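Local coordinates for transcriptional activator ToxR (Vibrio vulnificus, PDB 6UTC), which activates transcription as a membrane-spanning regulator, its periplasmic domain, studied here, probably sensing bile salts and interacting with ToxS, at residues P34-Q37 and A38-P41. Sequence-based numbering, arbitrary orientation.
With SO4 (sulfate ion), chain B.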
ATOM      1  N   PRO A  34      -4.333 -11.291  -9.725  1.00 13.16           N
ATOM      2  CA  PRO A  34      -5.760 -11.084 -10.001  1.00 13.45           C
ATOM      3  C   PRO A  34      -6.195  -9.659  -9.703  1.00 15.17           C
ATOM      4  O   PRO A  34      -5.478  -8.890  -9.031  1.00 15.30           O
ATOM      5  CB  PRO A  34      -6.442 -12.078  -9.040  1.00 15.67           C
ATOM      6  CG  PRO A  34      -5.413 -13.136  -8.779  1.00 18.95           C
ATOM      7  CD  PRO A  34      -4.104 -12.399  -8.782  1.00 14.61           C
ATOM      8  N   PRO A  35      -7.392  -9.274 -10.147  1.00 17.17           N
ATOM      9  CA  PRO A  35      -7.821  -7.877 -10.025  1.00 18.01           C
ATOM     10  C   PRO A  35      -7.944  -7.416  -8.578  1.00 15.89           C
ATOM     11  O   PRO A  35      -8.337  -8.170  -7.688  1.00 17.01           O
ATOM     12  CB  PRO A  35      -9.180  -7.860 -10.736  1.00 19.49           C
ATOM     13  CG  PRO A  35      -9.165  -9.074 -11.628  1.00 23.59           C
ATOM     14  CD  PRO A  35      -8.373 -10.088 -10.894  1.00 19.91           C
ATOM     15  N   LEU A  36      -7.600  -6.147  -8.362  1.00 16.43           N
ATOM     16  CA  LEU A  36      -7.671  -5.525  -7.049  1.00 16.95           C
ATOM     17  C   LEU A  36      -8.467  -4.230  -7.038  1.00 19.68           C
ATOM     18  O   LEU A  36      -8.533  -3.581  -5.990  1.00 17.93           O
ATOM     19  CB  LEU A  36      -6.260  -5.262  -6.508  1.00 17.83           C
ATOM     20  CG  LEU A  36      -5.482  -6.512  -6.120  1.00 14.84           C
ATOM     21  CD1 LEU A  36      -4.043  -6.141  -5.795  1.00 17.64           C
ATOM     22  CD2 LEU A  36      -6.142  -7.217  -4.932  1.00 17.40           C
ATOM     23  N   GLN A  37      -9.095  -3.854  -8.155  1.00 19.34           N
ATOM     24  CA  GLN A  37      -9.800  -2.574  -8.240  1.00 24.66           C
ATOM     25  C   GLN A  37     -10.757  -2.342  -7.068  1.00 22.34           C
ATOM     26  O   GLN A  37     -10.874  -1.216  -6.564  1.00 21.29           O
ATOM     27  CB  GLN A  37     -10.534  -2.476  -9.587  1.00 28.80           C
ATOM     28  CG  GLN A  37     -11.369  -1.214  -9.765  1.00 31.84           C
ATOM     29  CD  GLN A  37     -10.546   0.056  -9.668  1.00 39.39           C
ATOM     30  OE1 GLN A  37      -9.412   0.114 -10.144  1.00 43.65           O
ATOM     31  NE2 GLN A  37     -11.115   1.082  -9.041  1.00 41.17           N
ATOM     32  N   ALA A  38     -11.428  -3.393  -6.599  1.00 20.44           N
ATOM     33  CA  ALA A  38     -12.388  -3.241  -5.509  1.00 22.78           C
ATOM     34  C   ALA A  38     -11.744  -2.742  -4.217  1.00 20.30           C
ATOM     35  O   ALA A  38     -12.438  -2.186  -3.359  1.00 21.91           O
ATOM     36  CB  ALA A  38     -13.104  -4.563  -5.239  1.00 24.03           C
ATOM     37  N   TRP A  39     -10.447  -2.944  -4.049  1.00 17.22           N
ATOM     38  CA  TRP A  39      -9.756  -2.496  -2.851  1.00 16.13           C
ATOM     39  C   TRP A  39      -9.279  -1.060  -2.940  1.00 15.60           C
ATOM     40  O   TRP A  39      -8.758  -0.542  -1.953  1.00 13.84           O
ATOM     41  CB  TRP A  39      -8.544  -3.391  -2.590  1.00 15.32           C
ATOM     42  CG  TRP A  39      -8.898  -4.757  -2.095  1.00 14.34           C
ATOM     43  CD1 TRP A  39      -9.136  -5.879  -2.850  1.00 13.99           C
ATOM     44  CD2 TRP A  39      -9.036  -5.155  -0.731  1.00 13.47           C
ATOM     45  NE1 TRP A  39      -9.423  -6.944  -2.028  1.00 15.39           N
ATOM     46  CE2 TRP A  39      -9.351  -6.530  -0.722  1.00 15.12           C
ATOM     47  CE3 TRP A  39      -8.913  -4.485   0.489  1.00 14.82           C
ATOM     48  CZ2 TRP A  39      -9.556  -7.242   0.453  1.00 16.54           C
ATOM     49  CZ3 TRP A  39      -9.117  -5.195   1.666  1.00 16.57           C
ATOM     50  CH2 TRP A  39      -9.428  -6.563   1.635  1.00 17.03           C
ATOM     51  N   MET A  40      -9.439  -0.399  -4.083  1.00 15.07           N
ATOM     52  CA  MET A  40      -8.798   0.903  -4.241  1.00 17.14           C
ATOM     53  C   MET A  40      -9.222   1.944  -3.213  1.00 15.56           C
ATOM     54  O   MET A  40      -8.338   2.660  -2.727  1.00 14.29           O
ATOM     55  CB  MET A  40      -8.859   1.414  -5.687  1.00 18.96           C
ATOM     56  CG  MET A  40      -7.892   0.707  -6.649  1.00 23.99           C
ATOM     57  SD  MET A  40      -6.134   0.691  -6.160  1.00 23.93           S
ATOM     58  CE  MET A  40      -5.811   2.419  -5.818  1.00 26.50           C
ATOM     59  N   PRO A  41     -10.498   2.095  -2.839  1.00 15.52           N
ATOM     60  CA  PRO A  41     -10.809   3.101  -1.815  1.00 14.92           C
ATOM     61  C   PRO A  41     -10.104   2.834  -0.500  1.00 13.17           C
ATOM     62  O   PRO A  41      -9.641   3.779   0.153  1.00 12.85           O
ATOM     63  CB  PRO A  41     -12.337   3.033  -1.710  1.00 16.77           C
ATOM     64  CG  PRO A  41     -12.763   2.569  -3.040  1.00 19.74           C
ATOM     65  CD  PRO A  41     -11.728   1.553  -3.444  1.00 17.85           C
TER
HETATM   66  S   SO4 B 301      -6.993  -4.594 -11.660  1.00 21.94           S
HETATM   67  O1  SO4 B 301      -7.217  -5.539 -12.751  1.00 28.16           O
HETATM   68  O2  SO4 B 301      -6.047  -5.158 -10.703  1.00 20.42           O
HETATM   69  O3  SO4 B 301      -8.272  -4.384 -10.971  1.00 24.37           O
HETATM   70  O4  SO4 B 301      -6.492  -3.340 -12.209  1.00 26.44           O
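Leu-36 and Trp-39 touch where the loop after strand 25-30 winds up into helix 40-52. CD2 of Leu-36 packs against CD1 of the Trp-39 indole at 3.9 Å, and the two side chains slant past each other. Both have CG anti to the carbonyl carbon, beside the backbone N (chi1 -70° and -73°), and both side chains touch Leu-73 of strand 72-78. The indole NE1 is hydrogen-bonded to the carbonyl of Gly-68.

Gln-37 and Met-40 make the second pairing. Gln-37 has CG anti to the backbone N and bends at chi2, and the two side chains cross at about a right angle. Gln-37 OE1 lies 3.9 Å from Met-40 CG, with NE2 almost as near; this is van der Waals contact.

Two backbone bonds make the turn. Trp-39 N donates to Leu-36 O at 2.8 Å, and the same oxygen lies at the edge of the indole, in its plane. Met-40 N donates to Gln-37 O at 3.0 Å in a straighter bond (166°). Both link residues three apart, the spacing of a 3-10 turn.

A sulfate, probably from the crystallisation liquor, is bound at the start of the turn. Leu-36 N is shared between sulfate O2 (3.0 Å) and O3 (3.2 Å), and Gln-37 N also donates to O3 (3.0 Å). Arg-17 NH2 adds a cationic donor. Backbone dipoles here would also be expected to favour negative charge.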